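Local atomic coordinates of ABC transporter, substrate binding protein (Mannopine) (Agrobacterium fabrum, PDB entry 5L9S), a protein that serves as the periplasmic solute-binding component of an ABC transporter, probably capturing the opine mannopine for delivery to the membrane complex. Residues 50-55 with 239-244; 59-64 with 251-256; 255-260 with 274-279. All coordinates share one frame; numbering follows the deposited sequence.

In the fold
Contact 1 is partly at the surface, while contacts 2 and 3 are buried. Contacts 1 and 2 meet at one sheet. Strands 61-65 and 224-240 are antiparallel neighbours there, and Ala239 N lies 2.9 Å from Tyr62 O, a probable hydrogen bond. Contacts 2 and 3 share helix 247-258. Contact 2 packs the middle of this helix against the sheet, and contact 3 packs its C-terminal end against the loop that holds Pro276. All three rest on van der Waals contact, with no polar bond between their segments. The branched tips of leucine and isoleucine meet in contact 2, an indole and a proline ring in contact 3, and methionine, valine and an arginine CB in contact 1.

Contact 1. Residues 50-55 with 239-244; sequences AMVQTG and ALVRGA
Val52 lays its CG2 methyl over the first carbon of the Arg242 side chain, with Val52 CG2 3.9 Å from Arg242 CB. The same methyl lies 4.4 Å from Val241 CG1, so it bridges two consecutive residues. CG2 of Val52 stands beside its backbone N, and this turns it to the loop. One residue earlier, Met51 reaches the other end of the patch. Its terminal methyl CE sits 3.9 Å from Val241 CG1, and the two side chains cross at about a right angle. A bend near the end of the methionine chain (chi3 35°) directs CE. Val241 CG1 thus receives both helix residues.

The segments are the end of helix 41-53 with the turn after it, and the stretch where strand 224-240 gives way to a loop. The helix connects strand 33-38 to strand 61-65, and strand 224-240 runs antiparallel beside the latter. This strand order suits a type II periplasmic binding protein. Val241 makes a backbone bond to Asp60, while Tyr62 touches its side chain. Met51 also touches Trp59, and Val52 touches Ile77 of helix 72-77.

The closest approach of Arg242 is at CB; CD also passes near Val52 CG1. The chain bends at chi3 and its guanidinium leads away from helix 41-53, where NH2 is hydrogen-bonded to Phe75 O. The exposed arginine therefore covers the apolar patch with carbon and spends its polar end elsewhere.

At the helix end, Ala50 O accepts two bonds from Thr54, the first residue to leave helical geometry. Thr54 OG1 lies 2.9 Å from Ala50 O, and Thr54 N lies 3.2 Å from the same oxygen. The two donors approach from opposite faces of the carbonyl plane.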
loop_
_atom_site.group_PDB
_atom_site.type_symbol
_atom_site.label_atom_id
_atom_site.label_comp_id
_atom_site.label_asym_id
_atom_site.label_seq_id
_atom_site.Cartn_x
_atom_site.Cartn_y
_atom_site.Cartn_z
ATOM N N ALA A 50 21.528 11.355 5.063
ATOM C CA ALA A 50 22.507 12.453 5.132
ATOM C C ALA A 50 22.437 13.227 6.454
ATOM O O ALA A 50 23.471 13.573 7.033
ATOM C CB ALA A 50 22.317 13.401 3.960
ATOM N N MET A 51 21.214 13.476 6.937
ATOM C CA MET A 51 20.943 14.150 8.202
ATOM C C MET A 51 21.440 13.309 9.379
ATOM O O MET A 51 22.006 13.862 10.308
ATOM C CB MET A 51 19.439 14.335 8.353
ATOM C CG MET A 51 18.923 15.595 7.739
ATOM S SD MET A 51 17.118 15.616 7.658
ATOM C CE MET A 51 16.688 14.744 9.164
ATOM N N VAL A 52 21.171 11.979 9.357
ATOM C CA VAL A 52 21.567 11.034 10.402
ATOM C C VAL A 52 23.104 10.913 10.486
ATOM O O VAL A 52 23.617 10.939 11.605
ATOM C CB VAL A 52 20.835 9.671 10.277
ATOM C CG1 VAL A 52 21.477 8.601 11.164
ATOM C CG2 VAL A 52 19.346 9.818 10.610
ATOM N N GLN A 53 23.840 10.863 9.337
ATOM C CA GLN A 53 25.324 10.804 9.373
ATOM C C GLN A 53 25.937 12.109 9.985
ATOM O O GLN A 53 26.808 12.024 10.851
ATOM C CB GLN A 53 25.974 10.382 8.021
ATOM C CG GLN A 53 26.195 11.433 6.912
ATOM C CD GLN A 53 27.122 10.936 5.800
ATOM O OE1 GLN A 53 28.044 11.637 5.368
ATOM N NE2 GLN A 53 26.915 9.713 5.307
ATOM N N THR A 54 25.408 13.286 9.613
ATOM C CA THR A 54 25.753 14.588 10.206
ATOM C C THR A 54 24.928 14.576 11.519
ATOM O O THR A 54 24.040 13.747 11.648
ATOM C CB THR A 54 25.231 15.727 9.278
ATOM O OG1 THR A 54 25.517 15.432 7.910
ATOM C CG2 THR A 54 25.814 17.094 9.628
ATOM N N GLY A 55 25.187 15.453 12.474
ATOM C CA GLY A 55 24.337 15.482 13.662
ATOM C C GLY A 55 23.012 16.191 13.413
ATOM O O GLY A 55 22.015 15.919 14.089
ATOM N N ALA A 239 7.342 7.142 9.967
ATOM C CA ALA A 239 8.580 6.789 10.672
ATOM C C ALA A 239 9.169 7.991 11.416
ATOM O O ALA A 239 9.056 9.127 10.958
ATOM C CB ALA A 239 9.593 6.225 9.694
ATOM N N LEU A 240 9.775 7.723 12.581
ATOM C CA LEU A 240 10.422 8.713 13.452
ATOM C C LEU A 240 11.924 8.709 13.172
ATOM O O LEU A 240 12.570 7.675 13.332
ATOM C CB LEU A 240 10.121 8.406 14.942
ATOM C CG LEU A 240 10.808 9.271 16.029
ATOM C CD1 LEU A 240 10.309 10.714 16.013
ATOM C CD2 LEU A 240 10.563 8.681 17.400
ATOM N N VAL A 241 12.442 9.850 12.662
ATOM C CA VAL A 241 13.845 10.078 12.294
ATOM C C VAL A 241 14.749 9.947 13.509
ATOM O O VAL A 241 14.458 10.520 14.567
ATOM C CB VAL A 241 14.048 11.427 11.556
ATOM C CG1 VAL A 241 15.530 11.768 11.384
ATOM C CG2 VAL A 241 13.339 11.422 10.206
ATOM N N ARG A 242 15.843 9.171 13.348
ATOM C CA ARG A 242 16.818 8.904 14.399
ATOM C C ARG A 242 17.259 10.178 15.102
ATOM O O ARG A 242 17.910 11.045 14.505
ATOM C CB ARG A 242 18.004 8.101 13.869
ATOM C CG ARG A 242 18.476 7.051 14.847
ATOM C CD ARG A 242 19.610 6.241 14.264
ATOM N NE ARG A 242 19.266 4.824 14.168
ATOM C CZ ARG A 242 20.043 3.833 14.595
ATOM N NH1 ARG A 242 21.229 4.094 15.136
ATOM N NH2 ARG A 242 19.647 2.574 14.471
ATOM N N GLY A 243 16.819 10.294 16.355
ATOM C CA GLY A 243 17.091 11.431 17.224
ATOM C C GLY A 243 16.450 12.711 16.729
ATOM O O GLY A 243 17.120 13.732 16.610
ATOM N N ALA A 244 15.150 12.654 16.407
ATOM C CA ALA A 244 14.388 13.792 15.909
ATOM C C ALA A 244 14.472 14.985 16.899
ATOM O O ALA A 244 14.505 14.744 18.115
ATOM C CB ALA A 244 12.947 13.374 15.714
#

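Contact 2. Residues 59-64 with 251-256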
loop_
_atom_site.group_PDB
_atom_site.type_symbol
_atom_site.label_atom_id
_atom_site.label_comp_id
_atom_site.label_asym_id
_atom_site.label_seq_id
_atom_site.Cartn_x
_atom_site.Cartn_y
_atom_site.Cartn_z
ATOM N N TRP A 59 14.365 17.077 10.284
ATOM C CA TRP A 59 13.076 16.389 10.237
ATOM C C TRP A 59 12.827 15.482 11.444
ATOM O O TRP A 59 13.765 14.899 11.986
ATOM C CB TRP A 59 12.957 15.565 8.951
ATOM C CG TRP A 59 13.121 16.285 7.644
ATOM C CD1 TRP A 59 13.263 17.626 7.438
ATOM C CD2 TRP A 59 13.143 15.673 6.348
ATOM N NE1 TRP A 59 13.390 17.886 6.093
ATOM C CE2 TRP A 59 13.307 16.709 5.400
ATOM C CE3 TRP A 59 13.035 14.336 5.894
ATOM C CZ2 TRP A 59 13.390 16.455 4.027
ATOM C CZ3 TRP A 59 13.092 14.084 4.530
ATOM C CH2 TRP A 59 13.247 15.136 3.612
ATOM N N ASP A 60 11.555 15.366 11.854
ATOM C CA ASP A 60 11.106 14.536 12.964
ATOM C C ASP A 60 10.466 13.247 12.442
ATOM O O ASP A 60 10.685 12.164 12.998
ATOM C CB ASP A 60 10.069 15.298 13.810
ATOM C CG ASP A 60 10.603 16.534 14.491
ATOM O OD1 ASP A 60 11.403 16.392 15.420
ATOM O OD2 ASP A 60 10.169 17.641 14.132
ATOM N N LEU A 61 9.616 13.384 11.402
ATOM C CA LEU A 61 8.858 12.286 10.803
ATOM C C LEU A 61 8.906 12.338 9.298
ATOM O O LEU A 61 9.055 13.411 8.726
ATOM C CB LEU A 61 7.379 12.346 11.241
ATOM C CG LEU A 61 7.030 12.228 12.719
ATOM C CD1 LEU A 61 5.622 12.705 12.970
ATOM C CD2 LEU A 61 7.206 10.815 13.229
ATOM N N TYR A 62 8.749 11.182 8.660
ATOM C CA TYR A 62 8.619 11.041 7.209
ATOM C C TYR A 62 7.774 9.821 6.854
ATOM O O TYR A 62 7.688 8.877 7.649
ATOM C CB TYR A 62 9.967 11.077 6.458
ATOM C CG TYR A 62 10.812 9.823 6.535
ATOM C CD1 TYR A 62 11.616 9.567 7.641
ATOM C CD2 TYR A 62 10.846 8.915 5.478
ATOM C CE1 TYR A 62 12.423 8.423 7.706
ATOM C CE2 TYR A 62 11.634 7.762 5.538
ATOM C CZ TYR A 62 12.434 7.530 6.648
ATOM O OH TYR A 62 13.214 6.401 6.726
ATOM N N LEU A 63 7.104 9.862 5.700
ATOM C CA LEU A 63 6.318 8.720 5.245
ATOM C C LEU A 63 7.130 7.899 4.251
ATOM O O LEU A 63 7.879 8.454 3.454
ATOM C CB LEU A 63 4.989 9.156 4.585
ATOM C CG LEU A 63 4.034 10.031 5.405
ATOM C CD1 LEU A 63 2.893 10.519 4.542
ATOM C CD2 LEU A 63 3.475 9.287 6.616
ATOM N N ASP A 64 6.959 6.582 4.270
ATOM C CA ASP A 64 7.582 5.659 3.314
ATOM C C ASP A 64 6.786 4.368 3.256
ATOM O O ASP A 64 6.097 4.047 4.217
ATOM C CB ASP A 64 9.060 5.364 3.667
ATOM C CG ASP A 64 9.960 5.096 2.459
ATOM O OD1 ASP A 64 9.420 4.801 1.358
ATOM O OD2 ASP A 64 11.199 5.184 2.614
ATOM N N LEU A 251 5.698 12.063 18.341
ATOM C CA LEU A 251 4.960 10.886 18.819
ATOM C C LEU A 251 3.500 11.211 19.208
ATOM O O LEU A 251 2.639 10.333 19.161
ATOM C CB LEU A 251 5.707 10.199 19.968
ATOM C CG LEU A 251 7.028 9.497 19.608
ATOM C CD1 LEU A 251 7.727 9.021 20.836
ATOM C CD2 LEU A 251 6.801 8.323 18.653
ATOM N N LYS A 252 3.228 12.478 19.571
ATOM C CA LYS A 252 1.892 12.982 19.909
ATOM C C LYS A 252 1.084 13.081 18.619
ATOM O O LYS A 252 -0.126 12.853 18.630
ATOM C CB LYS A 252 1.991 14.385 20.555
ATOM C CG LYS A 252 2.413 14.410 22.007
ATOM C CD LYS A 252 2.123 15.795 22.579
ATOM C CE LYS A 252 2.963 16.142 23.782
ATOM N NZ LYS A 252 2.904 17.595 24.089
ATOM N N LEU A 253 1.769 13.449 17.510
ATOM C CA LEU A 253 1.191 13.566 16.175
ATOM C C LEU A 253 0.827 12.179 15.650
ATOM O O LEU A 253 -0.232 12.028 15.027
ATOM C CB LEU A 253 2.135 14.327 15.218
ATOM C CG LEU A 253 1.642 14.549 13.784
ATOM C CD1 LEU A 253 0.402 15.397 13.734
ATOM C CD2 LEU A 253 2.700 15.163 12.946
ATOM N N ILE A 254 1.683 11.164 15.941
ATOM C CA ILE A 254 1.442 9.768 15.568
ATOM C C ILE A 254 0.227 9.222 16.338
ATOM O O ILE A 254 -0.695 8.693 15.716
ATOM C CB ILE A 254 2.705 8.893 15.772
ATOM C CG1 ILE A 254 3.838 9.315 14.812
ATOM C CG2 ILE A 254 2.355 7.397 15.597
ATOM C CD1 ILE A 254 5.102 8.414 14.868
ATOM N N GLU A 255 0.231 9.366 17.688
ATOM C CA GLU A 255 -0.840 8.936 18.598
ATOM C C GLU A 255 -2.165 9.553 18.173
ATOM O O GLU A 255 -3.183 8.847 18.164
ATOM C CB GLU A 255 -0.514 9.328 20.054
ATOM C CG GLU A 255 -1.403 8.664 21.103
ATOM C CD GLU A 255 -1.302 9.162 22.535
ATOM O OE1 GLU A 255 -0.215 9.634 22.948
ATOM O OE2 GLU A 255 -2.314 9.038 23.261
ATOM N N PHE A 256 -2.136 10.858 17.779
ATOM C CA PHE A 256 -3.304 11.606 17.298
ATOM C C PHE A 256 -3.967 10.897 16.131
ATOM O O PHE A 256 -5.181 10.800 16.108
ATOM C CB PHE A 256 -2.946 13.062 16.899
ATOM C CG PHE A 256 -4.147 13.927 16.560
ATOM C CD1 PHE A 256 -4.895 14.533 17.566
ATOM C CD2 PHE A 256 -4.540 14.115 15.241
ATOM C CE1 PHE A 256 -6.017 15.304 17.254
ATOM C CE2 PHE A 256 -5.661 14.892 14.931
ATOM C CZ PHE A 256 -6.387 15.487 15.939
#
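Helix 247-258 covers one face of the central sheet of a lobe of this solute-binding protein, and strand 61-65 meets it through Leu61. The leucine forks between two consecutive helix residues. Its CD1 meets one methyl of Leu253, with Leu61 CD1 3.8 Å from Leu253 CD2. Its other branch meets the tip of Ile254: Leu61 CD2 is 3.6 Å from Ile254 CD1 and 4.0 Å from Ile254 CG1. CD2 therefore lies alongside the end of the isoleucine chain and not against its methyl CG2. Leu61, Leu253 and Ile254 are all buried.

The first bond of the Leu61 side chain heads toward the helix. That of Ile254 does not head toward the strand; it leaves the helix to one side. With CG1 beside the backbone N (chi1 -66°) and the chain then extended (chi2 -175°), its CD1 comes round to the strand. The backbones stay well apart, the closest CA pair being Leu61 and Leu251 at 9.0 Å.

In the sheet, strand 61-65 lies between the parallel strand 4-9 and the antiparallel strand 224-240. Leu61 also touches Ile7 of strand 4-9, and Phe26 of helix 12-30 touches Leu253. Asp60, just before the strand, has both oxygens of its buried carboxylate satisfied: OD1 is hydrogen-bonded to Asn246 N, just before helix 247-258, and OD2 to Val6 N of strand 4-9.

Contact 3. Residues 255-260 with 274-279; sequences EFWLRN and TPPSQK
Van der Waals contact carries this junction, and Pro276 is its centre. The CG corner of the proline ring points between two consecutive residues of helix 247-258. Pro276 CG lies 4.1 Å from Trp257 NE1 and 4.2 Å from Leu258 CD2. The proline and indole cross at about a right angle. CG of Trp257 is anti to its backbone N (chi1 173°), which brings NE1 near the proline; Pro276 CG lies obliquely to the indole. Pro276 also touches Gln264 of helix 261-271, which links the two segments.

Hydrogen bonding belongs to each segment and its own surroundings. Trp257 NE1 makes weak bonds to Leu106 O and Lys105 O, and its ring meets that of Trp22. Two N-caps start the helices that follow: Asn260 OD1 accepts from Ala263 N, and Ser277 OG makes a weak bond to Ala280 N and is also hydrogen-bonded to Asp93 OD2.

One charge pair lies along the helix end. Arg259 NH2 is 3.0 Å from Glu255 OE2, a salt bridge with a weak, bent hydrogen bond (134° at the hydrogen). The guanidinium presents its edge to the carboxylate, one helical turn back.

The contact between the segments is van der Waals; these polar groups find their partners within each segment or outside both.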
loop_
_atom_site.group_PDB
_atom_site.type_symbol
_atom_site.label_atom_id
_atom_site.label_comp_id
_atom_site.label_asym_id
_atom_site.label_seq_id
_atom_site.Cartn_x
_atom_site.Cartn_y
_atom_site.Cartn_z
ATOM N N GLU A 255 0.231 9.366 17.688
ATOM C CA GLU A 255 -0.840 8.936 18.598
ATOM C C GLU A 255 -2.165 9.553 18.173
ATOM O O GLU A 255 -3.183 8.847 18.164
ATOM C CB GLU A 255 -0.514 9.328 20.054
ATOM C CG GLU A 255 -1.403 8.664 21.103
ATOM C CD GLU A 255 -1.302 9.162 22.535
ATOM O OE1 GLU A 255 -0.215 9.634 22.948
ATOM O OE2 GLU A 255 -2.314 9.038 23.261
ATOM N N PHE A 256 -2.136 10.858 17.779
ATOM C CA PHE A 256 -3.304 11.606 17.298
ATOM C C PHE A 256 -3.967 10.897 16.131
ATOM O O PHE A 256 -5.181 10.800 16.108
ATOM C CB PHE A 256 -2.946 13.062 16.899
ATOM C CG PHE A 256 -4.147 13.927 16.560
ATOM C CD1 PHE A 256 -4.895 14.533 17.566
ATOM C CD2 PHE A 256 -4.540 14.115 15.241
ATOM C CE1 PHE A 256 -6.017 15.304 17.254
ATOM C CE2 PHE A 256 -5.661 14.892 14.931
ATOM C CZ PHE A 256 -6.387 15.487 15.939
ATOM N N TRP A 257 -3.168 10.428 15.165
ATOM C CA TRP A 257 -3.625 9.716 13.980
ATOM C C TRP A 257 -4.193 8.353 14.341
ATOM O O TRP A 257 -5.321 8.044 13.947
ATOM C CB TRP A 257 -2.472 9.571 12.967
ATOM C CG TRP A 257 -2.817 8.702 11.793
ATOM C CD1 TRP A 257 -2.501 7.380 11.621
ATOM C CD2 TRP A 257 -3.604 9.076 10.663
ATOM N NE1 TRP A 257 -3.060 6.907 10.463
ATOM C CE2 TRP A 257 -3.738 7.927 9.847
ATOM C CE3 TRP A 257 -4.229 10.272 10.264
ATOM C CZ2 TRP A 257 -4.429 7.950 8.629
ATOM C CZ3 TRP A 257 -4.895 10.301 9.049
ATOM C CH2 TRP A 257 -4.963 9.158 8.228
ATOM N N LEU A 258 -3.409 7.525 15.060
ATOM C CA LEU A 258 -3.840 6.165 15.404
ATOM C C LEU A 258 -5.119 6.101 16.263
ATOM O O LEU A 258 -5.940 5.187 16.084
ATOM C CB LEU A 258 -2.698 5.363 16.054
ATOM C CG LEU A 258 -1.585 4.951 15.103
ATOM C CD1 LEU A 258 -0.391 4.442 15.870
ATOM C CD2 LEU A 258 -2.092 3.926 14.016
ATOM N N ARG A 259 -5.298 7.088 17.155
ATOM C CA ARG A 259 -6.441 7.138 18.065
ATOM C C ARG A 259 -7.642 7.927 17.528
ATOM O O ARG A 259 -8.668 7.975 18.210
ATOM C CB ARG A 259 -6.000 7.666 19.446
ATOM C CG ARG A 259 -4.970 6.772 20.138
ATOM C CD ARG A 259 -4.977 6.912 21.636
ATOM N NE ARG A 259 -4.779 5.611 22.285
ATOM C CZ ARG A 259 -3.646 5.225 22.858
ATOM N NH1 ARG A 259 -3.554 4.029 23.417
ATOM N NH2 ARG A 259 -2.602 6.044 22.901
ATOM N N ASN A 260 -7.542 8.505 16.309
ATOM C CA ASN A 260 -8.620 9.305 15.712
ATOM C C ASN A 260 -9.274 8.676 14.464
ATOM O O ASN A 260 -8.851 8.968 13.350
ATOM C CB ASN A 260 -8.148 10.741 15.414
ATOM C CG ASN A 260 -9.249 11.775 15.477
ATOM O OD1 ASN A 260 -10.147 11.850 14.630
ATOM N ND2 ASN A 260 -9.215 12.582 16.519
ATOM N N THR A 274 -7.415 2.350 2.509
ATOM C CA THR A 274 -7.881 1.617 3.675
ATOM C C THR A 274 -7.149 2.144 4.912
ATOM O O THR A 274 -5.938 1.939 5.016
ATOM C CB THR A 274 -7.705 0.107 3.418
ATOM O OG1 THR A 274 -8.576 -0.248 2.343
ATOM C CG2 THR A 274 -8.002 -0.765 4.638
ATOM N N PRO A 275 -7.846 2.801 5.862
ATOM C CA PRO A 275 -7.169 3.263 7.091
ATOM C C PRO A 275 -6.882 2.095 8.047
ATOM O O PRO A 275 -7.592 1.076 7.940
ATOM C CB PRO A 275 -8.167 4.271 7.693
ATOM C CG PRO A 275 -9.481 3.835 7.206
ATOM C CD PRO A 275 -9.287 3.123 5.887
ATOM N N PRO A 276 -5.899 2.212 9.002
ATOM C CA PRO A 276 -5.619 1.083 9.910
ATOM C C PRO A 276 -6.713 0.768 10.940
ATOM O O PRO A 276 -6.696 -0.305 11.514
ATOM C CB PRO A 276 -4.299 1.500 10.580
ATOM C CG PRO A 276 -4.343 2.979 10.591
ATOM C CD PRO A 276 -4.956 3.321 9.258
ATOM N N SER A 277 -7.624 1.718 11.205
ATOM C CA SER A 277 -8.710 1.579 12.167
ATOM C C SER A 277 -9.920 0.909 11.524
ATOM O O SER A 277 -10.322 1.273 10.426
ATOM C CB SER A 277 -9.073 2.951 12.743
ATOM O OG SER A 277 -10.233 2.950 13.556
ATOM N N GLN A 278 -10.499 -0.072 12.209
ATOM C CA GLN A 278 -11.703 -0.769 11.754
ATOM C C GLN A 278 -12.939 0.150 11.851
ATOM O O GLN A 278 -13.832 0.069 10.994
ATOM C CB GLN A 278 -11.886 -2.053 12.543
ATOM C CG GLN A 278 -10.783 -3.051 12.206
ATOM C CD GLN A 278 -11.021 -4.379 12.846
ATOM O OE1 GLN A 278 -11.943 -5.123 12.468
ATOM N NE2 GLN A 278 -10.205 -4.696 13.843
ATOM N N LYS A 279 -12.948 1.052 12.857
ATOM C CA LYS A 279 -13.990 2.041 13.062
ATOM C C LYS A 279 -13.969 3.041 11.928
ATOM O O LYS A 279 -15.041 3.388 11.446
ATOM C CB LYS A 279 -13.834 2.761 14.427
ATOM C CG LYS A 279 -15.053 3.572 14.868
ATOM C CD LYS A 279 -15.322 3.410 16.359
ATOM C CE LYS A 279 -16.809 3.425 16.668
ATOM N NZ LYS A 279 -17.350 4.801 16.825
#